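Local atomic coordinates of nisin leader peptide-processing serine protease NisP (PDB entry 4MZD), a protein that probably acts as a subtilisin-like serine endopeptidase, removing the leader peptide from the precursor of the lantibiotic nisin. Residues K76-N81 and R393-V398; G125-E130 and E178-S183; L209-S214 and Q223-Y228; I286-I291 and S353-K358. All coordinates share one frame; numbering follows the deposited sequence.

The four contacts spread from the active site of this subtilase-type domain to its two flanks. Interaction 4 lies near the centre of the chain and includes Ser353, the predicted nucleophile. Interaction 1 joins helix 73-79, the first modelled helix, to the late part of the domain, about 13 Å from interaction 4 between centres; the two touch, Leu395 CD2 lying 3.5 Å from Lys358 O. Interactions 2 and 3 lie across the chain's centre from interaction 1, their centres about 20 Å apart, and meet where Ser183 OG approaches Glu224 OE1 at 2.7 Å, a probable hydrogen bond. In interaction 2 the side chain of Ser181 is about 9 Å from that of the predicted triad member Asp100.

Interaction 1: residues K76-N81 and R393-V398; sequences KYVTNN and RVLNIV
Val78 lays one methyl against Leu395 and the other against Ile397, at the turn leading into helix 397-402. CG1 meets Leu395 CD2 at 4.1 Å and rests near the carbonyl oxygen Leu395 O. A chi1 of -62° sets CG1 anti to the carbonyl carbon, which leaves CG2 between the backbone N and the carbonyl carbon, facing the delta methyl of Ile397, with 4.1 Å between Val78 CG2 and Ile397 CD1. The backbones are joined by one direct hydrogen bond, Ile397 N to Val78 O at 2.9 Å, which is nearly straight (167° at the hydrogen). It links the last turn of helix 73-79 to the first turn of the other helix. Water 2 gives Val78 O a second donor and accepts from Val398 N (2.9 Å from the water), while water 1 bridges Tyr77 O and Leu395 O. Asn396 is the N-cap: its OD1 accepts from Asp399 N and takes a weak bond from water 2, and its ND2 gives a weak one to water 1. Leu395 and Ile397 also pack on helix 356-370, Val78 on Pro311 of strand 308-311, and helix 83-87 covers Thr79, Ile397 and Val398.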
loop_
_atom_site.group_PDB
_atom_site.type_symbol
_atom_site.label_atom_id
_atom_site.label_comp_id
_atom_site.label_asym_id
_atom_site.label_seq_id
_atom_site.Cartn_x
_atom_site.Cartn_y
_atom_site.Cartn_z
ATOM N N LYS A 76 -1.924 -5.685 16.790
ATOM C CA LYS A 76 -1.208 -6.149 17.975
ATOM C C LYS A 76 0.189 -6.630 17.587
ATOM O O LYS A 76 1.164 -6.411 18.310
ATOM C CB LYS A 76 -1.968 -7.281 18.668
ATOM C CG LYS A 76 -3.291 -6.877 19.281
ATOM C CD LYS A 76 -3.932 -8.083 19.944
ATOM C CE LYS A 76 -5.326 -7.787 20.459
ATOM N NZ LYS A 76 -5.840 -8.973 21.197
ATOM N N TYR A 77 0.281 -7.290 16.439
ATOM C CA TYR A 77 1.544 -7.864 15.996
ATOM C C TYR A 77 2.641 -6.801 15.831
ATOM O O TYR A 77 3.778 -6.990 16.258
ATOM C CB TYR A 77 1.336 -8.629 14.687
ATOM C CG TYR A 77 2.529 -9.439 14.254
ATOM C CD1 TYR A 77 2.637 -10.780 14.588
ATOM C CD2 TYR A 77 3.546 -8.865 13.501
ATOM C CE1 TYR A 77 3.731 -11.526 14.186
ATOM C CE2 TYR A 77 4.637 -9.598 13.098
ATOM C CZ TYR A 77 4.726 -10.929 13.443
ATOM O OH TYR A 77 5.823 -11.656 13.041
ATOM N N VAL A 78 2.304 -5.677 15.213
ATOM C CA VAL A 78 3.324 -4.665 14.924
ATOM C C VAL A 78 3.527 -3.617 16.023
ATOM O O VAL A 78 4.524 -2.884 16.000
ATOM C CB VAL A 78 3.081 -3.948 13.571
ATOM C CG1 VAL A 78 3.139 -4.945 12.426
ATOM C CG2 VAL A 78 1.756 -3.198 13.571
ATOM N N THR A 79 2.598 -3.558 16.984
ATOM C CA THR A 79 2.653 -2.579 18.070
ATOM C C THR A 79 3.061 -3.178 19.420
ATOM O O THR A 79 3.076 -2.467 20.419
ATOM C CB THR A 79 1.276 -1.904 18.303
ATOM O OG1 THR A 79 0.327 -2.896 18.719
ATOM C CG2 THR A 79 0.779 -1.168 17.061
ATOM N N ASN A 80 3.387 -4.468 19.437
ATOM C CA ASN A 80 3.593 -5.193 20.688
ATOM C C ASN A 80 2.363 -5.071 21.573
ATOM O O ASN A 80 2.434 -4.595 22.710
ATOM C CB ASN A 80 4.835 -4.705 21.428
ATOM C CG ASN A 80 6.112 -5.162 20.772
ATOM O OD1 ASN A 80 6.088 -5.942 19.818
ATOM N ND2 ASN A 80 7.241 -4.691 21.287
ATOM N N ASN A 81 1.233 -5.498 21.024
ATOM C CA ASN A 81 -0.042 -5.446 21.726
ATOM C C ASN A 81 -0.292 -4.094 22.385
ATOM O O ASN A 81 -0.637 -3.996 23.567
ATOM C CB ASN A 81 -0.196 -6.599 22.724
ATOM C CG ASN A 81 -1.649 -6.884 23.048
ATOM O OD1 ASN A 81 -2.546 -6.178 22.581
ATOM N ND2 ASN A 81 -1.895 -7.926 23.837
ATOM N N ARG A 393 12.700 -9.337 7.045
ATOM C CA ARG A 393 12.529 -8.154 7.864
ATOM C C ARG A 393 11.048 -7.870 8.030
ATOM O O ARG A 393 10.296 -7.817 7.057
ATOM C CB ARG A 393 13.219 -6.941 7.239
ATOM C CG ARG A 393 14.720 -6.905 7.422
ATOM C CD ARG A 393 15.252 -5.594 6.894
ATOM N NE ARG A 393 14.863 -5.394 5.503
ATOM C CZ ARG A 393 15.724 -5.317 4.495
ATOM N NH1 ARG A 393 17.027 -5.409 4.725
ATOM N NH2 ARG A 393 15.281 -5.138 3.258
ATOM N N VAL A 394 10.631 -7.696 9.274
ATOM C CA VAL A 394 9.243 -7.368 9.551
ATOM C C VAL A 394 9.148 -6.069 10.337
ATOM O O VAL A 394 10.059 -5.701 11.075
ATOM C CB VAL A 394 8.520 -8.494 10.312
ATOM C CG1 VAL A 394 8.494 -9.774 9.481
ATOM C CG2 VAL A 394 9.172 -8.731 11.666
ATOM N N LEU A 395 8.043 -5.362 10.146
ATOM C CA LEU A 395 7.781 -4.117 10.853
ATOM C C LEU A 395 7.577 -4.371 12.341
ATOM O O LEU A 395 6.787 -5.234 12.734
ATOM C CB LEU A 395 6.525 -3.455 10.290
ATOM C CG LEU A 395 6.128 -2.142 10.969
ATOM C CD1 LEU A 395 7.149 -1.045 10.679
ATOM C CD2 LEU A 395 4.743 -1.720 10.511
ATOM N N ASN A 396 8.292 -3.609 13.160
ATOM C CA ASN A 396 8.085 -3.611 14.598
ATOM C C ASN A 396 8.187 -2.167 15.044
ATOM O O ASN A 396 9.268 -1.577 15.041
ATOM C CB ASN A 396 9.112 -4.481 15.315
ATOM C CG ASN A 396 8.842 -4.581 16.799
ATOM O OD1 ASN A 396 8.941 -3.594 17.523
ATOM N ND2 ASN A 396 8.488 -5.774 17.260
ATOM N N ILE A 397 7.046 -1.588 15.401
ATOM C CA ILE A 397 6.990 -0.151 15.625
ATOM C C ILE A 397 7.715 0.261 16.902
ATOM O O ILE A 397 8.316 1.329 16.953
ATOM C CB ILE A 397 5.540 0.370 15.587
ATOM C CG1 ILE A 397 4.905 -0.009 14.246
ATOM C CG2 ILE A 397 5.509 1.874 15.803
ATOM C CD1 ILE A 397 3.477 0.440 14.079
ATOM N N VAL A 398 7.674 -0.588 17.924
ATOM C CA VAL A 398 8.445 -0.306 19.126
ATOM C C VAL A 398 9.941 -0.205 18.804
ATOM O O VAL A 398 10.616 0.737 19.233
ATOM C CB VAL A 398 8.166 -1.334 20.240
ATOM C CG1 VAL A 398 9.135 -1.134 21.395
ATOM C CG2 VAL A 398 6.720 -1.209 20.712
HETATM O O HOH W 1 6.647 -7.015 14.907
HETATM O O HOH W 2 6.261 -3.103 18.301
HETATM O O HOH W 3 9.955 -4.919 20.316
#

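Interaction 2: residues G125-E130 and E178-S183; sequences GGFDNE and ENLSKS
The 178-183 loop probably corresponds to the edge on which subtilisins bind the non-primed side of a substrate, consistent with the backbone hydrogen bonding of its Ser181 with Val485 of the C-terminal tail; the 125-130 loop packs beside it through Phe127. With CG anti to the backbone N (chi1 -176°), the ring reaches over to Leu180, whose CB sits over one face in a CH-pi contact, 3.6 Å from the Phe127 centroid and 16° off the normal. At the edge, Ser181 O lies near the ring plane, 3.3 Å from Phe127 CE1. Lys182 CE comes in obliquely, 3.4 Å from the same Phe127 CE1. Lys182 bends at chi2 and then runs past the CE1 corner of the ring to Asp128, where Lys182 NZ makes a salt bridge to Asp128 OD2 at 2.8 Å. The ammonium approaches that oxygen on the syn side, 31° out of the carboxylate plane. Asp128 OD2 also stands above the ring, 4.0 Å from its plane on the face turned from Leu180. The phenyl group thus lies between Leu180 CB and a carboxylate oxygen whose charge Lys182 probably offsets. Because Asp128 is exposed, water probably screens this ion pair at the surface.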
loop_
_atom_site.group_PDB
_atom_site.type_symbol
_atom_site.label_atom_id
_atom_site.label_comp_id
_atom_site.label_asym_id
_atom_site.label_seq_id
_atom_site.Cartn_x
_atom_site.Cartn_y
_atom_site.Cartn_z
ATOM N N GLY A 125 -14.650 9.821 -17.379
ATOM C CA GLY A 125 -14.780 8.521 -18.010
ATOM C C GLY A 125 -13.992 7.416 -17.327
ATOM O O GLY A 125 -14.136 6.249 -17.683
ATOM N N GLY A 126 -13.155 7.774 -16.354
ATOM C CA GLY A 126 -12.393 6.781 -15.615
ATOM C C GLY A 126 -11.439 5.978 -16.485
ATOM O O GLY A 126 -10.804 6.511 -17.398
ATOM N N PHE A 127 -11.338 4.685 -16.201
ATOM C CA PHE A 127 -10.386 3.818 -16.883
ATOM C C PHE A 127 -10.822 3.592 -18.326
ATOM O O PHE A 127 -11.796 2.881 -18.574
ATOM C CB PHE A 127 -10.279 2.487 -16.137
ATOM C CG PHE A 127 -9.247 1.556 -16.695
ATOM C CD1 PHE A 127 -7.909 1.686 -16.347
ATOM C CD2 PHE A 127 -9.614 0.532 -17.556
ATOM C CE1 PHE A 127 -6.955 0.817 -16.851
ATOM C CE2 PHE A 127 -8.666 -0.341 -18.063
ATOM C CZ PHE A 127 -7.334 -0.198 -17.712
ATOM N N ASP A 128 -10.104 4.215 -19.262
ATOM C CA ASP A 128 -10.361 4.084 -20.698
ATOM C C ASP A 128 -11.849 4.194 -21.040
ATOM O O ASP A 128 -12.391 3.429 -21.843
ATOM C CB ASP A 128 -9.719 2.808 -21.251
ATOM C CG ASP A 128 -8.203 2.897 -21.304
ATOM O OD1 ASP A 128 -7.666 4.028 -21.317
ATOM O OD2 ASP A 128 -7.535 1.846 -21.329
ATOM N N ASN A 129 -12.491 5.177 -20.420
ATOM C CA ASN A 129 -13.885 5.524 -20.687
ATOM C C ASN A 129 -14.911 4.452 -20.370
ATOM O O ASN A 129 -16.006 4.453 -20.928
ATOM C CB ASN A 129 -14.064 6.051 -22.111
ATOM C CG ASN A 129 -13.778 7.527 -22.211
ATOM O OD1 ASN A 129 -14.363 8.331 -21.483
ATOM N ND2 ASN A 129 -12.846 7.892 -23.076
ATOM N N GLU A 130 -14.565 3.554 -19.461
ATOM C CA GLU A 130 -15.487 2.507 -19.047
ATOM C C GLU A 130 -16.360 2.963 -17.885
ATOM O O GLU A 130 -17.271 2.249 -17.465
ATOM C CB GLU A 130 -14.703 1.246 -18.694
ATOM C CG GLU A 130 -13.848 0.776 -19.855
ATOM C CD GLU A 130 -12.971 -0.408 -19.527
ATOM O OE1 GLU A 130 -13.115 -0.977 -18.423
ATOM O OE2 GLU A 130 -12.133 -0.770 -20.386
ATOM N N GLU A 178 -14.026 2.777 -9.893
ATOM C CA GLU A 178 -14.529 1.506 -9.391
ATOM C C GLU A 178 -13.748 0.297 -9.885
ATOM O O GLU A 178 -14.044 -0.831 -9.483
ATOM C CB GLU A 178 -16.011 1.348 -9.717
ATOM C CG GLU A 178 -16.882 2.319 -8.971
ATOM C CD GLU A 178 -18.336 2.110 -9.282
ATOM O OE1 GLU A 178 -18.733 2.335 -10.446
ATOM O OE2 GLU A 178 -19.083 1.701 -8.370
ATOM N N ASN A 179 -12.760 0.505 -10.745
ATOM C CA ASN A 179 -12.018 -0.653 -11.230
ATOM C C ASN A 179 -10.507 -0.469 -11.300
ATOM O O ASN A 179 -9.825 -0.610 -10.289
ATOM C CB ASN A 179 -12.602 -1.212 -12.541
ATOM C CG ASN A 179 -12.423 -0.273 -13.725
ATOM O OD1 ASN A 179 -12.744 0.910 -13.647
ATOM N ND2 ASN A 179 -11.902 -0.805 -14.834
ATOM N N LEU A 180 -9.983 -0.178 -12.488
ATOM C CA LEU A 180 -8.540 -0.109 -12.685
ATOM C C LEU A 180 -8.035 1.334 -12.772
ATOM O O LEU A 180 -8.815 2.288 -12.866
ATOM C CB LEU A 180 -8.143 -0.919 -13.918
ATOM C CG LEU A 180 -8.490 -2.408 -13.824
ATOM C CD1 LEU A 180 -8.394 -3.078 -15.183
ATOM C CD2 LEU A 180 -7.592 -3.103 -12.804
ATOM N N SER A 181 -6.716 1.476 -12.739
ATOM C CA SER A 181 -6.075 2.778 -12.800
ATOM C C SER A 181 -4.976 2.761 -13.861
ATOM O O SER A 181 -4.782 1.762 -14.554
ATOM C CB SER A 181 -5.544 3.156 -11.410
ATOM O OG SER A 181 -4.942 4.438 -11.394
ATOM N N LYS A 182 -4.289 3.889 -13.997
ATOM C CA LYS A 182 -3.246 4.070 -15.011
ATOM C C LYS A 182 -2.014 4.685 -14.372
ATOM O O LYS A 182 -2.127 5.501 -13.458
ATOM C CB LYS A 182 -3.728 5.003 -16.127
ATOM C CG LYS A 182 -4.883 4.470 -16.956
ATOM C CD LYS A 182 -4.431 3.394 -17.929
ATOM C CE LYS A 182 -5.508 3.111 -18.962
ATOM N NZ LYS A 182 -5.056 2.096 -19.950
ATOM N N SER A 183 -0.834 4.324 -14.873
ATOM C CA SER A 183 0.394 4.883 -14.328
ATOM C C SER A 183 0.459 6.395 -14.511
ATOM O O SER A 183 1.035 7.091 -13.686
ATOM C CB SER A 183 1.631 4.216 -14.934
ATOM O OG SER A 183 1.718 4.463 -16.323
#

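Interaction 3: residues L209-S214 and Q223-Y228; sequences LMISGS and QEYLNY
Leu209, at the end of strand 200-210, spreads its two methyls over the first turns of helix 222-238. CD1 reaches the helix backbone, 3.7 Å from Tyr225 N, and lies 3.9 Å from Tyr225 CB; the same methyl comes near the plane of the Tyr228 ring at its edge, 4.2 Å from Tyr228 CD1. CD2 takes the other direction, along Glu224, with Leu209 CD2 3.9 Å from Glu224 OE2. The other carboxylate oxygen, OE1, is hydrogen-bonded by Ser183 and Gln207. The next residue to touch the helix is Ile211. Its CG2 packs against the root of the tyrosine, 3.7 Å from Tyr225 CB. CG1 lies between the backbone N and the carbonyl carbon (chi1 62°), which carries CD1 over the middle of the ring in a CH-pi contact, 4.3 Å from the Tyr225 centroid and 11° off the normal. No hydrogen bond crosses this largely apolar interface. It seats the helix of a beta-alpha-beta crossover, between parallel strands 200-210 and 241-245, on the end of the first strand. Antiparallel strand 275-278 touches both Leu209 and Tyr225, Phe282 meets the Tyr225 ring, and Tyr228 leans on helix 183-195.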
loop_
_atom_site.group_PDB
_atom_site.type_symbol
_atom_site.label_atom_id
_atom_site.label_comp_id
_atom_site.label_asym_id
_atom_site.label_seq_id
_atom_site.Cartn_x
_atom_site.Cartn_y
_atom_site.Cartn_z
ATOM N N LEU A 209 5.510 -4.447 -15.185
ATOM C CA LEU A 209 6.043 -3.842 -16.400
ATOM C C LEU A 209 7.159 -4.722 -16.949
ATOM O O LEU A 209 8.055 -5.119 -16.204
ATOM C CB LEU A 209 6.612 -2.458 -16.087
ATOM C CG LEU A 209 5.634 -1.445 -15.483
ATOM C CD1 LEU A 209 6.357 -0.161 -15.128
ATOM C CD2 LEU A 209 4.484 -1.159 -16.435
ATOM N N MET A 210 7.105 -5.023 -18.246
ATOM C CA MET A 210 8.216 -5.702 -18.908
ATOM C C MET A 210 9.019 -4.608 -19.593
ATOM O O MET A 210 8.545 -3.991 -20.549
ATOM C CB MET A 210 7.711 -6.745 -19.911
ATOM C CG MET A 210 8.788 -7.761 -20.349
ATOM S SD MET A 210 8.232 -9.119 -21.492
ATOM C CE MET A 210 8.133 -8.191 -23.040
ATOM N N ILE A 211 10.219 -4.346 -19.082
ATOM C CA ILE A 211 10.945 -3.133 -19.454
ATOM C C ILE A 211 12.057 -3.369 -20.473
ATOM O O ILE A 211 12.749 -2.433 -20.863
ATOM C CB ILE A 211 11.494 -2.382 -18.219
ATOM C CG1 ILE A 211 12.506 -3.236 -17.447
ATOM C CG2 ILE A 211 10.352 -1.971 -17.318
ATOM C CD1 ILE A 211 13.282 -2.458 -16.392
ATOM N N SER A 212 12.229 -4.619 -20.893
ATOM C CA SER A 212 13.097 -4.951 -22.023
ATOM C C SER A 212 12.387 -6.042 -22.815
ATOM O O SER A 212 11.283 -6.450 -22.453
ATOM C CB SER A 212 14.490 -5.391 -21.556
ATOM O OG SER A 212 14.454 -6.602 -20.826
ATOM N N GLY A 213 12.997 -6.510 -23.898
ATOM C CA GLY A 213 12.322 -7.471 -24.745
ATOM C C GLY A 213 11.184 -6.819 -25.507
ATOM O O GLY A 213 11.159 -5.600 -25.693
ATOM N N SER A 214 10.237 -7.628 -25.962
ATOM C CA SER A 214 9.149 -7.104 -26.776
ATOM C C SER A 214 7.893 -7.949 -26.712
ATOM O O SER A 214 7.949 -9.177 -26.599
ATOM C CB SER A 214 9.590 -6.961 -28.234
ATOM O OG SER A 214 9.958 -8.217 -28.769
ATOM N N GLN A 223 8.532 2.922 -21.190
ATOM C CA GLN A 223 8.087 4.304 -21.029
ATOM C C GLN A 223 7.313 4.499 -19.726
ATOM O O GLN A 223 7.527 5.485 -19.026
ATOM C CB GLN A 223 7.259 4.788 -22.222
ATOM C CG GLN A 223 6.852 6.259 -22.116
ATOM C CD GLN A 223 8.038 7.207 -22.161
ATOM O OE1 GLN A 223 8.591 7.464 -23.226
ATOM N NE2 GLN A 223 8.433 7.732 -21.008
ATOM N N GLU A 224 6.411 3.574 -19.402
ATOM C CA GLU A 224 5.686 3.678 -18.137
ATOM C C GLU A 224 6.654 3.635 -16.962
ATOM O O GLU A 224 6.502 4.375 -15.992
ATOM C CB GLU A 224 4.661 2.560 -17.972
ATOM C CG GLU A 224 3.438 2.658 -18.862
ATOM C CD GLU A 224 2.351 1.704 -18.405
ATOM O OE1 GLU A 224 1.658 2.018 -17.414
ATOM O OE2 GLU A 224 2.203 0.624 -19.015
ATOM N N TYR A 225 7.640 2.747 -17.046
ATOM C CA TYR A 225 8.644 2.632 -16.001
ATOM C C TYR A 225 9.359 3.967 -15.816
ATOM O O TYR A 225 9.537 4.440 -14.692
ATOM C CB TYR A 225 9.625 1.516 -16.357
ATOM C CG TYR A 225 10.780 1.315 -15.405
ATOM C CD1 TYR A 225 10.688 0.415 -14.352
ATOM C CD2 TYR A 225 11.981 1.989 -15.586
ATOM C CE1 TYR A 225 11.754 0.209 -13.496
ATOM C CE2 TYR A 225 13.042 1.790 -14.730
ATOM C CZ TYR A 225 12.926 0.900 -13.691
ATOM O OH TYR A 225 13.987 0.698 -12.841
ATOM N N LEU A 226 9.761 4.583 -16.925
ATOM C CA LEU A 226 10.446 5.872 -16.864
ATOM C C LEU A 226 9.564 6.974 -16.285
ATOM O O LEU A 226 10.050 7.883 -15.614
ATOM C CB LEU A 226 10.940 6.282 -18.249
ATOM C CG LEU A 226 12.088 5.445 -18.797
ATOM C CD1 LEU A 226 12.420 5.937 -20.188
ATOM C CD2 LEU A 226 13.311 5.513 -17.887
ATOM N N ASN A 227 8.267 6.908 -16.563
ATOM C CA ASN A 227 7.334 7.887 -16.013
ATOM C C ASN A 227 7.204 7.764 -14.493
ATOM O O ASN A 227 7.152 8.772 -13.784
ATOM C CB ASN A 227 5.971 7.779 -16.698
ATOM C CG ASN A 227 6.015 8.204 -18.153
ATOM O OD1 ASN A 227 6.954 8.869 -18.589
ATOM N ND2 ASN A 227 4.987 7.833 -18.909
ATOM N N TYR A 228 7.161 6.533 -13.992
ATOM C CA TYR A 228 7.215 6.321 -12.550
ATOM C C TYR A 228 8.536 6.829 -12.003
ATOM O O TYR A 228 8.572 7.480 -10.958
ATOM C CB TYR A 228 7.112 4.851 -12.182
ATOM C CG TYR A 228 5.723 4.280 -12.092
ATOM C CD1 TYR A 228 5.363 3.186 -12.863
ATOM C CD2 TYR A 228 4.784 4.800 -11.211
ATOM C CE1 TYR A 228 4.103 2.632 -12.778
ATOM C CE2 TYR A 228 3.517 4.254 -11.116
ATOM C CZ TYR A 228 3.184 3.170 -11.899
ATOM O OH TYR A 228 1.914 2.638 -11.796
#

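Interaction 4: residues I286-I291 and S353-K358; sequences IAVGGI and SFATPK
Val288 and Ala355 form the close-packed heart of this contact, where strand 286-291 passes the start of the helix that follows Ser353. Val288 CG1, anti to the backbone N (chi1 -176°), reaches the chain of the 353-358 segment: it lies 3.8 Å from Ala355 CB and 3.7 Å from Thr356 N. The small methyl of Ala355 lets the backbones approach, and it also touches the next strand residue, Ala355 CB standing 3.5 Å from Gly289 O. Beside it the hydroxyl of Thr356 lies against the valine, 3.6 Å between Thr356 OG1 and Val288 CB, while its hydrogen bond goes to Asn352 O. Gly290 makes a slacker approach, its CA 4.4 Å from Ala355 CB, and no hydrogen bond joins the segments.

Away from the strand the character changes from apolar packing to polar chemistry. Ser353, the predicted nucleophile in the GxSxAxP signature of subtilases, points away from strand 286-291; its OG is hydrogen-bonded to His147 NE2 and to Arg488 O, consistent with a C-terminal autocleavage product resting in the active site. The buried Lys358 folds back, NZ giving a hydrogen bond to Phe354 O at 3.2 Å from above the carbonyl plane; a salt bridge to Asp74 and bonds to Gln154 and Pro311 O further satisfy its ammonium. Helix 356-370 thus begins against the central sheet: Thr356 also rests on strands 241-245 and 200-210, while Phe354 and Pro357 pack on helix 147-156.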
loop_
_atom_site.group_PDB
_atom_site.type_symbol
_atom_site.label_atom_id
_atom_site.label_comp_id
_atom_site.label_asym_id
_atom_site.label_seq_id
_atom_site.Cartn_x
_atom_site.Cartn_y
_atom_site.Cartn_z
ATOM N N ILE A 286 10.206 2.146 -0.627
ATOM C CA ILE A 286 10.113 1.064 0.348
ATOM C C ILE A 286 9.050 0.082 -0.123
ATOM O O ILE A 286 7.868 0.408 -0.154
ATOM C CB ILE A 286 9.778 1.611 1.744
ATOM C CG1 ILE A 286 10.904 2.540 2.203
ATOM C CG2 ILE A 286 9.554 0.474 2.734
ATOM C CD1 ILE A 286 10.645 3.247 3.487
ATOM N N ALA A 287 9.494 -1.107 -0.526
ATOM C CA ALA A 287 8.596 -2.168 -0.976
ATOM C C ALA A 287 8.109 -2.962 0.221
ATOM O O ALA A 287 8.906 -3.355 1.078
ATOM C CB ALA A 287 9.308 -3.088 -1.959
ATOM N N VAL A 288 6.800 -3.205 0.272
ATOM C CA VAL A 288 6.200 -3.875 1.417
ATOM C C VAL A 288 5.449 -5.126 0.978
ATOM O O VAL A 288 4.547 -5.070 0.137
ATOM C CB VAL A 288 5.227 -2.951 2.176
ATOM C CG1 VAL A 288 4.705 -3.664 3.409
ATOM C CG2 VAL A 288 5.913 -1.630 2.541
ATOM N N GLY A 289 5.828 -6.261 1.557
ATOM C CA GLY A 289 5.106 -7.501 1.350
ATOM C C GLY A 289 4.329 -7.891 2.590
ATOM O O GLY A 289 4.325 -7.172 3.603
ATOM N N GLY A 290 3.675 -9.045 2.516
ATOM C CA GLY A 290 2.738 -9.448 3.543
ATOM C C GLY A 290 3.145 -10.675 4.321
ATOM O O GLY A 290 3.708 -11.621 3.762
ATOM N N ILE A 291 2.867 -10.646 5.625
ATOM C CA ILE A 291 2.937 -11.837 6.460
ATOM C C ILE A 291 1.567 -12.164 7.044
ATOM O O ILE A 291 0.673 -11.308 7.129
ATOM C CB ILE A 291 3.987 -11.718 7.602
ATOM C CG1 ILE A 291 3.777 -10.437 8.415
ATOM C CG2 ILE A 291 5.404 -11.811 7.051
ATOM C CD1 ILE A 291 4.531 -10.413 9.723
ATOM N N SER A 353 -1.845 -4.511 0.218
ATOM C CA SER A 353 -2.348 -3.150 0.385
ATOM C C SER A 353 -2.601 -2.762 1.836
ATOM O O SER A 353 -2.734 -1.576 2.114
ATOM C CB SER A 353 -3.638 -2.946 -0.388
ATOM O OG SER A 353 -4.623 -3.849 0.049
ATOM N N PHE A 354 -2.697 -3.740 2.734
ATOM C CA PHE A 354 -2.979 -3.476 4.138
ATOM C C PHE A 354 -1.757 -3.632 5.032
ATOM O O PHE A 354 -1.784 -3.218 6.193
ATOM C CB PHE A 354 -4.172 -4.312 4.590
ATOM C CG PHE A 354 -5.349 -4.124 3.701
ATOM C CD1 PHE A 354 -5.976 -2.882 3.636
ATOM C CD2 PHE A 354 -5.777 -5.130 2.858
ATOM C CE1 PHE A 354 -7.021 -2.668 2.770
ATOM C CE2 PHE A 354 -6.842 -4.919 1.990
ATOM C CZ PHE A 354 -7.463 -3.681 1.951
ATOM N N ALA A 355 -0.688 -4.210 4.479
ATOM C CA ALA A 355 0.628 -4.205 5.116
ATOM C C ALA A 355 1.317 -2.862 4.879
ATOM O O ALA A 355 1.908 -2.276 5.785
ATOM C CB ALA A 355 1.477 -5.342 4.559
ATOM N N THR A 356 1.227 -2.384 3.642
ATOM C CA THR A 356 1.848 -1.140 3.205
ATOM C C THR A 356 1.537 0.064 4.111
ATOM O O THR A 356 2.454 0.742 4.561
ATOM C CB THR A 356 1.499 -0.902 1.720
ATOM O OG1 THR A 356 1.940 -2.038 0.968
ATOM C CG2 THR A 356 2.190 0.323 1.165
ATOM N N PRO A 357 0.252 0.314 4.424
ATOM C CA PRO A 357 -0.072 1.464 5.280
ATOM C C PRO A 357 0.448 1.331 6.705
ATOM O O PRO A 357 0.648 2.357 7.366
ATOM C CB PRO A 357 -1.610 1.496 5.268
ATOM C CG PRO A 357 -2.020 0.117 4.827
ATOM C CD PRO A 357 -0.964 -0.263 3.832
ATOM N N LYS A 358 0.630 0.109 7.192
ATOM C CA LYS A 358 1.228 -0.061 8.510
ATOM C C LYS A 358 2.648 0.500 8.492
ATOM O O LYS A 358 3.071 1.204 9.406
ATOM C CB LYS A 358 1.241 -1.530 8.932
ATOM C CG LYS A 358 -0.136 -2.145 9.131
ATOM C CD LYS A 358 0.016 -3.576 9.654
ATOM C CE LYS A 358 -1.282 -4.208 10.139
ATOM N NZ LYS A 358 -2.182 -4.656 9.045
#